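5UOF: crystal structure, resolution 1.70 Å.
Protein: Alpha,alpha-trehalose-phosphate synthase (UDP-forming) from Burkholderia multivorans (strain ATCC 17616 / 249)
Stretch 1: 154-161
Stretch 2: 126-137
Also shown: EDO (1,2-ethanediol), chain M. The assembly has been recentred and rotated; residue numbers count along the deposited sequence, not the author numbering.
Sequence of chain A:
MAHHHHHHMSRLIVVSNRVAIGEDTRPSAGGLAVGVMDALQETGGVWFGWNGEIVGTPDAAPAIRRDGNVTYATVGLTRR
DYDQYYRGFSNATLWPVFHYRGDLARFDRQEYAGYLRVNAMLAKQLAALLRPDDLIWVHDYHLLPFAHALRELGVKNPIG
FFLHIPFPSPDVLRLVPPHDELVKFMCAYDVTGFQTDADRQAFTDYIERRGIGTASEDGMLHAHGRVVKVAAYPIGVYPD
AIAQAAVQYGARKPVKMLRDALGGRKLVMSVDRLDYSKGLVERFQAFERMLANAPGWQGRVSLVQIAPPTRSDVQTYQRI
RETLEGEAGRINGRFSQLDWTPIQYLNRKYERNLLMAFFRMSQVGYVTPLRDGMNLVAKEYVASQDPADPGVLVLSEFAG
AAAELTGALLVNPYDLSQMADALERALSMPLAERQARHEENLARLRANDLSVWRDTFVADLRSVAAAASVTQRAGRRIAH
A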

# COMPACT_ATOMS: atom_id res chain seq x y z
N GLY A 154 -10.63 -33.10 -10.30
CA GLY A 154 -11.75 -33.36 -11.18
C GLY A 154 -13.09 -32.87 -10.69
O GLY A 154 -14.11 -33.24 -11.28
N VAL A 155 -13.13 -32.05 -9.64
CA VAL A 155 -14.39 -31.53 -9.11
C VAL A 155 -14.93 -30.47 -10.06
O VAL A 155 -14.28 -29.44 -10.31
CB VAL A 155 -14.20 -30.96 -7.70
CG1 VAL A 155 -15.47 -30.30 -7.19
CG2 VAL A 155 -13.75 -32.06 -6.75
N LYS A 156 -16.13 -30.70 -10.60
CA LYS A 156 -16.78 -29.77 -11.51
C LYS A 156 -17.91 -29.00 -10.85
O LYS A 156 -18.58 -28.21 -11.53
CB LYS A 156 -17.29 -30.53 -12.74
CG LYS A 156 -16.19 -31.28 -13.44
CD LYS A 156 -16.59 -31.73 -14.83
CE LYS A 156 -15.39 -32.32 -15.55
NZ LYS A 156 -14.18 -31.46 -15.36
N ASN A 157 -18.13 -29.19 -9.55
CA ASN A 157 -19.24 -28.54 -8.85
C ASN A 157 -19.14 -27.02 -8.96
O ASN A 157 -18.05 -26.47 -9.13
CB ASN A 157 -19.22 -28.93 -7.38
CG ASN A 157 -19.40 -30.41 -7.17
OD1 ASN A 157 -18.58 -31.23 -7.61
ND2 ASN A 157 -20.48 -30.77 -6.48
N PRO A 158 -20.27 -26.32 -8.82
CA PRO A 158 -20.19 -24.88 -8.56
C PRO A 158 -19.43 -24.63 -7.27
O PRO A 158 -19.73 -25.24 -6.24
CB PRO A 158 -21.66 -24.45 -8.44
CG PRO A 158 -22.44 -25.57 -9.11
CD PRO A 158 -21.66 -26.80 -8.81
N ILE A 159 -18.42 -23.76 -7.33
CA ILE A 159 -17.65 -23.41 -6.14
C ILE A 159 -17.60 -21.90 -6.05
O ILE A 159 -17.27 -21.23 -7.03
CB ILE A 159 -16.22 -23.97 -6.17
CG1 ILE A 159 -16.21 -25.44 -6.60
CG2 ILE A 159 -15.59 -23.83 -4.79
CD1 ILE A 159 -14.80 -26.02 -6.73
N GLY A 160 -17.92 -21.37 -4.88
CA GLY A 160 -17.82 -19.94 -4.63
C GLY A 160 -16.81 -19.64 -3.54
O GLY A 160 -16.58 -20.45 -2.65
N PHE A 161 -16.22 -18.45 -3.62
CA PHE A 161 -15.28 -17.96 -2.63
C PHE A 161 -15.81 -16.65 -2.09
O PHE A 161 -16.32 -15.83 -2.86
CB PHE A 161 -13.87 -17.75 -3.25
CG PHE A 161 -12.82 -17.30 -2.27
CD1 PHE A 161 -12.36 -18.17 -1.28
CD2 PHE A 161 -12.25 -16.03 -2.36
CE1 PHE A 161 -11.38 -17.76 -0.38
CE2 PHE A 161 -11.26 -15.63 -1.46
CZ PHE A 161 -10.83 -16.49 -0.47
C1 EDO M . -21.46 -38.69 -0.87
O1 EDO M . -22.80 -39.13 -0.66
C2 EDO M . -20.47 -39.76 -0.41
O2 EDO M . -20.52 -39.90 1.01
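Stretch 2, residues 126-137: LAALLRPDDLIW

The end of stretch 2 pairs with the end of stretch 1 as parallel beta strands, and the contact is extended by an asparagine amide that ties into the turn before the strand, and by apolar contacts. The axes of strands 135-137 and 159-161 approach to 4.7 Å with their N-to-C directions 18° apart (signed crossing angle -18°). The register places I136 against I159 (CA to CA 4.7 Å) and W137 against G160 (CA to CA 4.8 Å). I136 supplies both polar groups of its backbone to the ladder: I136 N donates to P158 O at 3.0 Å and I136 O accepts from G160 N at 2.8 Å, with N-H...O angles of 165° and 166°. Side chains of the first pair share one face, where I159 CG2 lies 4.0 Å from I136 CB. W137 projects to the other face; its ring edge is turned to G160 O, which also lies 3.6 Å from W137 CA in a CA-H...O contact.

Upstream, a type I turn runs from A127 to L130, and a second from R131 to D134. The second turn is closed by D134 N to R131 O (3.1 Å) and by R131 N to D134 OD2 (2.7 Å). N157, chi1 in the m well, points toward this turn, and its ND2 donates to R131 O at 2.8 Å (155°) and to D134 O at 2.9 Å (167°). With two acceptors for its two amide hydrogens, ND2 links both ends of the turn. P132 O, 3.2 Å from N157 ND2, fails on angle; a water oxygen lies 2.8 Å from P132 O and donates to it.

Apolar packing completes the contact: V155 CG1 sits 3.9 Å from L130 CD1 and 4.3 Å from I136 CD1, while P158 CG meets L135 CD2 at 3.7 Å.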

# COMPACT_ATOMS: atom_id res chain seq x y z
N LEU A 126 -12.17 -33.44 1.47
CA LEU A 126 -13.54 -33.06 1.14
C LEU A 126 -14.05 -33.81 -0.09
O LEU A 126 -15.23 -34.19 -0.14
CB LEU A 126 -13.63 -31.55 0.91
CG LEU A 126 -15.02 -31.08 0.48
CD1 LEU A 126 -16.03 -31.36 1.59
CD2 LEU A 126 -15.01 -29.62 0.12
N ALA A 127 -13.18 -34.04 -1.07
CA ALA A 127 -13.64 -34.48 -2.39
C ALA A 127 -14.43 -35.78 -2.32
O ALA A 127 -15.42 -35.95 -3.03
CB ALA A 127 -12.44 -34.63 -3.33
N ALA A 128 -14.02 -36.69 -1.44
CA ALA A 128 -14.70 -37.98 -1.33
C ALA A 128 -16.11 -37.84 -0.80
O ALA A 128 -16.93 -38.75 -0.99
CB ALA A 128 -13.89 -38.92 -0.44
N LEU A 129 -16.43 -36.73 -0.13
CA LEU A 129 -17.76 -36.53 0.44
C LEU A 129 -18.72 -35.83 -0.52
O LEU A 129 -19.90 -35.70 -0.19
CB LEU A 129 -17.66 -35.71 1.72
CG LEU A 129 -16.64 -36.14 2.77
CD1 LEU A 129 -16.56 -35.11 3.88
CD2 LEU A 129 -17.00 -37.50 3.33
N LEU A 130 -18.25 -35.40 -1.69
CA LEU A 130 -19.05 -34.60 -2.59
C LEU A 130 -20.00 -35.44 -3.43
O LEU A 130 -19.67 -36.55 -3.85
CB LEU A 130 -18.16 -33.80 -3.53
CG LEU A 130 -17.36 -32.70 -2.84
CD1 LEU A 130 -16.42 -32.01 -3.81
CD2 LEU A 130 -18.31 -31.69 -2.19
N ARG A 131 -21.16 -34.91 -3.66
CA ARG A 131 -22.08 -35.34 -4.68
C ARG A 131 -22.01 -34.37 -5.86
O ARG A 131 -21.66 -33.20 -5.67
CB ARG A 131 -23.51 -35.41 -4.14
CG ARG A 131 -23.62 -36.27 -2.90
CD ARG A 131 -25.03 -36.29 -2.31
NE ARG A 131 -25.03 -37.08 -1.08
CZ ARG A 131 -26.00 -37.07 -0.17
NH1 ARG A 131 -27.07 -36.30 -0.34
NH2 ARG A 131 -25.89 -37.84 0.91
N PRO A 132 -22.34 -34.83 -7.07
CA PRO A 132 -22.07 -34.02 -8.26
C PRO A 132 -22.77 -32.67 -8.28
O PRO A 132 -22.26 -31.75 -8.93
CB PRO A 132 -22.57 -34.91 -9.41
CG PRO A 132 -22.64 -36.28 -8.85
CD PRO A 132 -22.97 -36.13 -7.41
N ASP A 133 -23.92 -32.51 -7.61
CA ASP A 133 -24.68 -31.27 -7.64
C ASP A 133 -24.44 -30.39 -6.42
O ASP A 133 -25.07 -29.34 -6.31
CB ASP A 133 -26.18 -31.56 -7.76
CG ASP A 133 -26.72 -32.30 -6.55
OD1 ASP A 133 -26.06 -33.25 -6.09
OD2 ASP A 133 -27.80 -31.91 -6.06
N ASP A 134 -23.56 -30.80 -5.51
CA ASP A 134 -23.29 -30.00 -4.33
C ASP A 134 -22.83 -28.60 -4.71
O ASP A 134 -22.06 -28.42 -5.66
CB ASP A 134 -22.22 -30.66 -3.46
CG ASP A 134 -22.72 -31.90 -2.73
OD1 ASP A 134 -23.95 -32.07 -2.61
OD2 ASP A 134 -21.86 -32.68 -2.26
N LEU A 135 -23.31 -27.61 -3.97
CA LEU A 135 -22.82 -26.24 -4.07
C LEU A 135 -21.79 -26.01 -2.97
O LEU A 135 -22.10 -26.19 -1.78
CB LEU A 135 -23.98 -25.25 -3.95
CG LEU A 135 -25.18 -25.54 -4.85
CD1 LEU A 135 -26.35 -24.63 -4.50
CD2 LEU A 135 -24.81 -25.39 -6.32
N ILE A 136 -20.58 -25.60 -3.34
CA ILE A 136 -19.47 -25.49 -2.40
C ILE A 136 -19.17 -24.01 -2.17
O ILE A 136 -18.99 -23.26 -3.14
CB ILE A 136 -18.23 -26.23 -2.92
CG1 ILE A 136 -18.61 -27.67 -3.29
CG2 ILE A 136 -17.13 -26.22 -1.87
CD1 ILE A 136 -17.45 -28.47 -3.86
N TRP A 137 -19.09 -23.61 -0.90
CA TRP A 137 -18.86 -22.22 -0.50
C TRP A 137 -17.66 -22.16 0.44
O TRP A 137 -17.76 -22.57 1.60
CB TRP A 137 -20.11 -21.65 0.16
CG TRP A 137 -20.06 -20.15 0.35
CD1 TRP A 137 -19.05 -19.30 -0.01
CD2 TRP A 137 -21.07 -19.34 0.94
NE1 TRP A 137 -19.37 -18.01 0.33
CE2 TRP A 137 -20.62 -18.01 0.91
CE3 TRP A 137 -22.34 -19.62 1.49
CZ2 TRP A 137 -21.37 -16.95 1.41
CZ3 TRP A 137 -23.08 -18.55 2.00
CH2 TRP A 137 -22.59 -17.24 1.95
O HOH W 1 -20.03 -32.06 -10.65